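Local structure of putative uronate isomerase (4NAR) at residues D25-T37 and L137-N149. The protein is of uncertain function, possibly a lactate racemase-like enzyme or a uronate isomerase. Numbering follows the deposited sequence.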
ATOM      1  N   ASP A  25      18.026 -20.858 -13.969  1.00 44.13           N
ATOM      2  CA  ASP A  25      17.170 -20.909 -15.152  1.00 43.70           C
ATOM      3  C   ASP A  25      17.233 -19.625 -16.003  1.00 40.85           C
ATOM      4  O   ASP A  25      16.739 -19.596 -17.132  1.00 39.45           O
ATOM      5  CB  ASP A  25      15.733 -21.269 -14.760  1.00 50.89           C
ATOM      6  CG  ASP A  25      14.704 -20.318 -15.347  1.00 72.10           C
ATOM      7  OD1 ASP A  25      14.040 -20.687 -16.352  1.00 68.91           O
ATOM      8  OD2 ASP A  25      14.569 -19.190 -14.804  1.00 83.96           O
ATOM      9  N   LEU A  26      17.848 -18.570 -15.475  1.00 40.72           N
ATOM     10  CA  LEU A  26      18.110 -17.385 -16.292  1.00 41.12           C
ATOM     11  C   LEU A  26      19.260 -17.667 -17.242  1.00 46.81           C
ATOM     12  O   LEU A  26      20.274 -18.236 -16.838  1.00 52.99           O
ATOM     13  CB  LEU A  26      18.458 -16.171 -15.435  1.00 41.44           C
ATOM     14  CG  LEU A  26      17.317 -15.217 -15.083  1.00 49.25           C
ATOM     15  CD1 LEU A  26      16.188 -15.282 -16.113  1.00 45.56           C
ATOM     16  CD2 LEU A  26      16.801 -15.498 -13.678  1.00 55.48           C
ATOM     17  N   GLY A  27      19.110 -17.259 -18.499  1.00 47.01           N
ATOM     18  CA  GLY A  27      20.086 -17.578 -19.527  1.00 57.42           C
ATOM     19  C   GLY A  27      21.166 -16.526 -19.705  1.00 66.90           C
ATOM     20  O   GLY A  27      22.368 -16.824 -19.656  1.00 77.35           O
ATOM     21  N   LYS A  28      20.730 -15.291 -19.929  1.00 58.64           N
ATOM     22  CA  LYS A  28      21.635 -14.158 -20.074  1.00 64.77           C
ATOM     23  C   LYS A  28      21.382 -13.138 -18.967  1.00 70.27           C
ATOM     24  O   LYS A  28      20.241 -12.702 -18.769  1.00 74.28           O
ATOM     25  CB  LYS A  28      21.430 -13.481 -21.435  1.00 63.94           C
ATOM     26  CG  LYS A  28      22.157 -12.133 -21.578  1.00 66.34           C
ATOM     27  CD  LYS A  28      21.665 -11.353 -22.792  1.00 64.57           C
ATOM     28  CE  LYS A  28      22.554 -10.147 -23.068  1.00 64.30           C
ATOM     29  NZ  LYS A  28      22.074  -9.327 -24.226  1.00 64.93           N
ATOM     30  N   VAL A  29      22.427 -12.756 -18.238  1.00 63.95           N
ATOM     31  CA  VAL A  29      22.284 -11.630 -17.323  1.00 60.24           C
ATOM     32  C   VAL A  29      23.494 -10.721 -17.310  1.00 52.95           C
ATOM     33  O   VAL A  29      24.529 -11.052 -16.724  1.00 61.26           O
ATOM     34  CB  VAL A  29      21.989 -12.076 -15.881  1.00 68.84           C
ATOM     35  CG1 VAL A  29      20.487 -12.160 -15.647  1.00 74.65           C
ATOM     36  CG2 VAL A  29      22.671 -13.409 -15.580  1.00 71.73           C
ATOM     37  N   LYS A  30      23.369  -9.580 -17.973  1.00 40.21           N
ATOM     38  CA  LYS A  30      24.320  -8.501 -17.753  1.00 45.78           C
ATOM     39  C   LYS A  30      23.601  -7.349 -17.055  1.00 35.33           C
ATOM     40  O   LYS A  30      24.102  -6.836 -16.062  1.00 41.35           O
ATOM     41  CB  LYS A  30      25.033  -8.062 -19.046  1.00 55.34           C
ATOM     42  CG  LYS A  30      24.277  -8.373 -20.320  1.00 58.51           C
ATOM     43  CD  LYS A  30      25.152  -8.214 -21.568  1.00 66.82           C
ATOM     44  CE  LYS A  30      25.382  -6.749 -21.931  1.00 71.48           C
ATOM     45  NZ  LYS A  30      25.193  -6.491 -23.396  1.00 72.43           N
ATOM     46  N   LYS A  31      22.415  -6.989 -17.551  1.00 28.43           N
ATOM     47  CA  LYS A  31      21.602  -5.895 -17.004  1.00 27.92           C
ATOM     48  C   LYS A  31      20.296  -6.423 -16.380  1.00 24.58           C
ATOM     49  O   LYS A  31      19.482  -7.067 -17.058  1.00 20.58           O
ATOM     50  CB  LYS A  31      21.258  -4.896 -18.115  1.00 37.53           C
ATOM     51  CG  LYS A  31      22.079  -3.617 -18.154  1.00 43.46           C
ATOM     52  CD  LYS A  31      21.125  -2.418 -18.113  1.00 51.99           C
ATOM     53  CE  LYS A  31      21.567  -1.263 -19.003  1.00 56.51           C
ATOM     54  NZ  LYS A  31      20.540  -0.164 -18.957  1.00 52.53           N
ATOM     55  N   VAL A  32      20.092  -6.118 -15.100  1.00 25.39           N
ATOM     56  CA  VAL A  32      18.935  -6.583 -14.346  1.00 20.22           C
ATOM     57  C   VAL A  32      18.259  -5.409 -13.613  1.00 23.14           C
ATOM     58  O   VAL A  32      18.926  -4.450 -13.222  1.00 16.49           O
ATOM     59  CB  VAL A  32      19.390  -7.663 -13.335  1.00 27.26           C
ATOM     60  CG1 VAL A  32      18.773  -7.469 -11.958  1.00 30.90           C
ATOM     61  CG2 VAL A  32      19.129  -9.060 -13.878  1.00 28.52           C
ATOM     62  N   LEU A  33      16.938  -5.474 -13.440  1.00 22.45           N
ATOM     63  CA  LEU A  33      16.217  -4.464 -12.663  1.00 20.71           C
ATOM     64  C   LEU A  33      15.456  -5.112 -11.515  1.00 21.28           C
ATOM     65  O   LEU A  33      14.717  -6.097 -11.716  1.00 23.00           O
ATOM     66  CB  LEU A  33      15.237  -3.677 -13.548  1.00 13.47           C
ATOM     67  CG  LEU A  33      14.327  -2.627 -12.882  1.00 18.79           C
ATOM     68  CD1 LEU A  33      15.145  -1.516 -12.225  1.00 14.45           C
ATOM     69  CD2 LEU A  33      13.338  -2.027 -13.874  1.00 15.75           C
ATOM     70  N   VAL A  34      15.629  -4.560 -10.313  1.00 16.68           N
ATOM     71  CA  VAL A  34      14.870  -5.021  -9.161  1.00 13.02           C
ATOM     72  C   VAL A  34      13.943  -3.918  -8.674  1.00 15.61           C
ATOM     73  O   VAL A  34      14.394  -2.863  -8.204  1.00 17.54           O
ATOM     74  CB  VAL A  34      15.779  -5.525  -7.999  1.00 23.13           C
ATOM     75  CG1 VAL A  34      14.932  -5.928  -6.780  1.00 16.43           C
ATOM     76  CG2 VAL A  34      16.637  -6.692  -8.461  1.00 13.96           C
ATOM     77  N   VAL A  35      12.642  -4.172  -8.801  1.00 16.05           N
ATOM     78  CA  VAL A  35      11.606  -3.282  -8.292  1.00 19.10           C
ATOM     79  C   VAL A  35      11.205  -3.779  -6.893  1.00 23.22           C
ATOM     80  O   VAL A  35      10.875  -4.964  -6.717  1.00 19.74           O
ATOM     81  CB  VAL A  35      10.387  -3.231  -9.264  1.00 11.42           C
ATOM     82  CG1 VAL A  35       9.304  -2.311  -8.727  1.00 11.08           C
ATOM     83  CG2 VAL A  35      10.826  -2.760 -10.662  1.00 11.62           C
ATOM     84  N   HIS A  36      11.257  -2.883  -5.900  1.00 19.86           N
ATOM     85  CA  HIS A  36      11.072  -3.261  -4.496  1.00 18.75           C
ATOM     86  C   HIS A  36      10.134  -2.303  -3.767  1.00 18.15           C
ATOM     87  O   HIS A  36       9.856  -1.199  -4.254  1.00 16.33           O
ATOM     88  CB  HIS A  36      12.425  -3.283  -3.756  1.00 17.52           C
ATOM     89  CG  HIS A  36      13.182  -1.984  -3.850  1.00 17.48           C
ATOM     90  ND1 HIS A  36      13.000  -0.950  -2.960  1.00 18.16           N
ATOM     91  CD2 HIS A  36      14.110  -1.561  -4.746  1.00 12.51           C
ATOM     92  CE1 HIS A  36      13.782   0.066  -3.305  1.00 15.83           C
ATOM     93  NE2 HIS A  36      14.464  -0.281  -4.378  1.00 19.60           N
ATOM     94  N   THR A  37       9.671  -2.738  -2.591  1.00 17.57           N
ATOM     95  CA  THR A  37       8.838  -1.929  -1.705  1.00 13.74           C
ATOM     96  C   THR A  37       9.687  -0.840  -1.042  1.00 19.44           C
ATOM     97  O   THR A  37      10.936  -0.871  -1.113  1.00 13.99           O
ATOM     98  CB  THR A  37       8.172  -2.812  -0.608  1.00 20.59           C
ATOM     99  OG1 THR A  37       9.184  -3.433   0.201  1.00 17.47           O
ATOM    100  CG2 THR A  37       7.298  -3.907  -1.239  1.00 11.00           C
ATOM    101  N   LEU A 137      11.785   3.028 -16.936  1.00 22.10           N
ATOM    102  CA  LEU A 137      12.761   1.965 -16.669  1.00 24.96           C
ATOM    103  C   LEU A 137      12.270   0.571 -17.047  1.00 19.54           C
ATOM    104  O   LEU A 137      13.057  -0.250 -17.524  1.00 20.62           O
ATOM    105  CB  LEU A 137      13.228   1.965 -15.214  1.00 25.10           C
ATOM    106  CG  LEU A 137      14.459   2.812 -14.867  1.00 19.44           C
ATOM    107  CD1 LEU A 137      14.565   2.915 -13.349  1.00 21.26           C
ATOM    108  CD2 LEU A 137      15.738   2.201 -15.446  1.00 16.27           C
ATOM    109  N   LEU A 138      10.978   0.304 -16.850  1.00 18.06           N
ATOM    110  CA  LEU A 138      10.398  -0.978 -17.258  1.00 23.13           C
ATOM    111  C   LEU A 138      10.700  -1.389 -18.692  1.00 25.16           C
ATOM    112  O   LEU A 138      10.664  -2.582 -19.000  1.00 27.24           O
ATOM    113  CB  LEU A 138       8.885  -0.986 -17.070  1.00 19.07           C
ATOM    114  CG  LEU A 138       8.473  -1.085 -15.606  1.00 23.57           C
ATOM    115  CD1 LEU A 138       6.972  -1.328 -15.530  1.00 26.85           C
ATOM    116  CD2 LEU A 138       9.274  -2.178 -14.885  1.00 15.19           C
ATOM    117  N   PHE A 139      10.997  -0.421 -19.563  1.00 27.14           N
ATOM    118  CA  PHE A 139      11.111  -0.705 -20.996  1.00 26.39           C
ATOM    119  C   PHE A 139      12.506  -0.533 -21.575  1.00 23.49           C
ATOM    120  O   PHE A 139      12.677  -0.558 -22.794  1.00 28.33           O
ATOM    121  CB  PHE A 139      10.083   0.115 -21.780  1.00 26.01           C
ATOM    122  CG  PHE A 139       8.720   0.065 -21.157  1.00 32.87           C
ATOM    123  CD1 PHE A 139       7.960  -1.107 -21.209  1.00 13.39           C
ATOM    124  CD2 PHE A 139       8.227   1.156 -20.459  1.00 28.44           C
ATOM    125  CE1 PHE A 139       6.712  -1.175 -20.597  1.00 18.96           C
ATOM    126  CE2 PHE A 139       6.977   1.099 -19.840  1.00 32.84           C
ATOM    127  CZ  PHE A 139       6.216  -0.074 -19.906  1.00 26.40           C
ATOM    128  N   GLU A 140      13.492  -0.363 -20.703  1.00 22.72           N
ATOM    129  CA  GLU A 140      14.890  -0.292 -21.131  1.00 29.99           C
ATOM    130  C   GLU A 140      15.457  -1.689 -21.402  1.00 28.91           C
ATOM    131  O   GLU A 140      14.754  -2.687 -21.222  1.00 26.75           O
ATOM    132  CB  GLU A 140      15.725   0.453 -20.094  1.00 26.27           C
ATOM    133  CG  GLU A 140      14.945   1.589 -19.474  1.00 30.03           C
ATOM    134  CD  GLU A 140      15.763   2.845 -19.318  1.00 42.77           C
ATOM    135  OE1 GLU A 140      17.004   2.727 -19.166  1.00 49.35           O
ATOM    136  OE2 GLU A 140      15.160   3.947 -19.355  1.00 44.72           O
ATOM    137  N   ASP A 141      16.712  -1.758 -21.842  1.00 26.29           N
ATOM    138  CA  ASP A 141      17.311  -3.042 -22.220  1.00 31.98           C
ATOM    139  C   ASP A 141      17.663  -3.948 -21.029  1.00 32.42           C
ATOM    140  O   ASP A 141      18.836  -4.258 -20.801  1.00 38.26           O
ATOM    141  CB  ASP A 141      18.548  -2.820 -23.111  1.00 47.61           C
ATOM    142  CG  ASP A 141      19.589  -1.882 -22.469  1.00 71.25           C
ATOM    143  OD1 ASP A 141      19.336  -1.355 -21.357  1.00 76.33           O
ATOM    144  OD2 ASP A 141      20.664  -1.660 -23.085  1.00 81.74           O
ATOM    145  N   PHE A 142      16.663  -4.390 -20.271  1.00 28.78           N
ATOM    146  CA  PHE A 142      16.940  -5.326 -19.180  1.00 26.93           C
ATOM    147  C   PHE A 142      16.766  -6.773 -19.617  1.00 28.33           C
ATOM    148  O   PHE A 142      15.912  -7.082 -20.445  1.00 33.94           O
ATOM    149  CB  PHE A 142      16.094  -5.029 -17.933  1.00 25.72           C
ATOM    150  CG  PHE A 142      16.505  -3.771 -17.218  1.00 25.89           C
ATOM    151  CD1 PHE A 142      17.732  -3.704 -16.553  1.00 16.11           C
ATOM    152  CD2 PHE A 142      15.680  -2.646 -17.231  1.00 25.98           C
ATOM    153  CE1 PHE A 142      18.137  -2.531 -15.908  1.00 22.86           C
ATOM    154  CE2 PHE A 142      16.071  -1.456 -16.583  1.00 27.03           C
ATOM    155  CZ  PHE A 142      17.301  -1.400 -15.920  1.00 26.68           C
ATOM    156  N   ASP A 143      17.592  -7.656 -19.068  1.00 27.80           N
ATOM    157  CA  ASP A 143      17.480  -9.075 -19.377  1.00 28.91           C
ATOM    158  C   ASP A 143      16.457  -9.732 -18.459  1.00 26.44           C
ATOM    159  O   ASP A 143      15.828 -10.729 -18.822  1.00 30.00           O
ATOM    160  CB  ASP A 143      18.841  -9.762 -19.245  1.00 29.42           C
ATOM    161  CG  ASP A 143      19.838  -9.283 -20.284  1.00 41.33           C
ATOM    162  OD1 ASP A 143      20.969  -8.904 -19.888  1.00 42.75           O
ATOM    163  OD2 ASP A 143      19.488  -9.285 -21.493  1.00 43.47           O
ATOM    164  N   ALA A 144      16.306  -9.179 -17.260  1.00 18.50           N
ATOM    165  CA  ALA A 144      15.302  -9.665 -16.330  1.00 20.36           C
ATOM    166  C   ALA A 144      14.878  -8.547 -15.401  1.00 21.93           C
ATOM    167  O   ALA A 144      15.679  -7.665 -15.048  1.00 24.93           O
ATOM    168  CB  ALA A 144      15.812 -10.859 -15.533  1.00 15.07           C
ATOM    169  N   ILE A 145      13.601  -8.580 -15.031  1.00 17.81           N
ATOM    170  CA  ILE A 145      13.064  -7.643 -14.064  1.00 15.96           C
ATOM    171  C   ILE A 145      12.420  -8.445 -12.946  1.00 18.21           C
ATOM    172  O   ILE A 145      11.548  -9.287 -13.194  1.00 18.70           O
ATOM    173  CB  ILE A 145      12.022  -6.728 -14.689  1.00 12.85           C
ATOM    174  CG1 ILE A 145      12.597  -6.060 -15.940  1.00 19.13           C
ATOM    175  CG2 ILE A 145      11.590  -5.676 -13.672  1.00 15.53           C
ATOM    176  CD1 ILE A 145      11.685  -5.000 -16.548  1.00 18.02           C
ATOM    177  N   PHE A 146      12.855  -8.181 -11.718  1.00 19.60           N
ATOM    178  CA  PHE A 146      12.394  -8.922 -10.558  1.00 15.65           C
ATOM    179  C   PHE A 146      11.578  -7.994  -9.700  1.00 15.50           C
ATOM    180  O   PHE A 146      12.065  -6.961  -9.255  1.00 22.72           O
ATOM    181  CB  PHE A 146      13.595  -9.419  -9.767  1.00 19.31           C
ATOM    182  CG  PHE A 146      14.560 -10.221 -10.593  1.00 19.69           C
ATOM    183  CD1 PHE A 146      15.686  -9.624 -11.136  1.00 21.67           C
ATOM    184  CD2 PHE A 146      14.328 -11.575 -10.843  1.00 19.72           C
ATOM    185  CE1 PHE A 146      16.583 -10.365 -11.908  1.00 25.96           C
ATOM    186  CE2 PHE A 146      15.211 -12.316 -11.613  1.00 18.07           C
ATOM    187  CZ  PHE A 146      16.344 -11.711 -12.144  1.00 20.47           C
ATOM    188  N   PHE A 147      10.326  -8.342  -9.483  1.00 17.81           N
ATOM    189  CA  PHE A 147       9.475  -7.526  -8.644  1.00 19.15           C
ATOM    190  C   PHE A 147       9.315  -8.247  -7.297  1.00 18.55           C
ATOM    191  O   PHE A 147       8.628  -9.274  -7.215  1.00 22.67           O
ATOM    192  CB  PHE A 147       8.097  -7.355  -9.284  1.00 11.47           C
ATOM    193  CG  PHE A 147       8.107  -6.673 -10.635  1.00 19.45           C
ATOM    194  CD1 PHE A 147       7.768  -5.323 -10.752  1.00 16.24           C
ATOM    195  CD2 PHE A 147       8.412  -7.393 -11.802  1.00 20.80           C
ATOM    196  CE1 PHE A 147       7.748  -4.690 -12.012  1.00 16.84           C
ATOM    197  CE2 PHE A 147       8.396  -6.774 -13.056  1.00 13.39           C
ATOM    198  CZ  PHE A 147       8.056  -5.425 -13.163  1.00 16.15           C
ATOM    199  N   ILE A 148       9.950  -7.726  -6.250  1.00 17.45           N
ATOM    200  CA  ILE A 148       9.792  -8.296  -4.915  1.00 17.00           C
ATOM    201  C   ILE A 148       8.636  -7.557  -4.241  1.00 18.13           C
ATOM    202  O   ILE A 148       8.771  -6.404  -3.795  1.00 16.35           O
ATOM    203  CB  ILE A 148      11.080  -8.154  -4.071  1.00 17.00           C
ATOM    204  CG1 ILE A 148      12.292  -8.669  -4.862  1.00 21.08           C
ATOM    205  CG2 ILE A 148      10.933  -8.892  -2.744  1.00 24.00           C
ATOM    206  CD1 ILE A 148      13.634  -8.407  -4.186  1.00 22.19           C
ATOM    207  N   ASN A 149       7.481  -8.203  -4.185  1.00 18.89           N
ATOM    208  CA  ASN A 149       6.295  -7.556  -3.631  1.00 17.36           C
ATOM    209  C   ASN A 149       5.821  -8.303  -2.380  1.00 12.62           C
ATOM    210  O   ASN A 149       6.329  -9.378  -2.069  1.00 17.76           O
ATOM    211  CB  ASN A 149       5.202  -7.497  -4.706  1.00 17.28           C
ATOM    212  CG  ASN A 149       4.935  -8.869  -5.344  1.00 19.57           C
ATOM    213  OD1 ASN A 149       3.979  -9.554  -4.968  1.00 21.28           O
ATOM    214  ND2 ASN A 149       5.774  -9.265  -6.321  1.00 16.38           N
TER
HETATM  215  O   HOH W   1      19.670   2.284 -17.448  1.00 39.30           O
HETATM  216  O   HOH W   2      10.535  -5.329  -2.146  1.00 23.95           O
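L26 sets its CD2 methyl against the edge of the F146 ring, 4.1 Å from CZ, an apolar contact suited to a buried loop residue. At the turn into the strand, D143, short and rich in acceptors, grips the backbone: its OD1 accepts a nearly straight hydrogen bond from K30 N (3.1 Å) and a weaker one from K31 N, while D143 N donates to K31 O. K31 reaches back with a chain bent at chi2 and chi3, long enough to rest CD near F142 CE1 and still carry its charge outward; NZ forms a salt bridge with D141 OD1 (2.9 Å), on its syn lone pair, and a water links NZ to E140 OE1. Strands 31-36 and 144-149 run parallel in the middle of a mixed sheet, between strands 63-68 and 217-227, and L33 and V35 each donate to and accept from the neighbouring strand. Alternation puts V32 on the same side of the sheet as F146, its CG2 3.5 Å from F146 CE1 at the ring edge. L33 faces the other way and lays CB over the centre of the F142 ring, 3.6 Å from the centroid, a CH-pi contact. With an alanine at F142, L33 CB would probably lose the ring it lies on and K31 its off-centre cation-pi partner. Compact, beta-branched valines suit this buried strand: V34 CG1 touches I148 CD1, whereas V35 presses CB on F147 CD1 at 3.7 Å. Beyond the direct ladder, a water joins T37 N to I148 O.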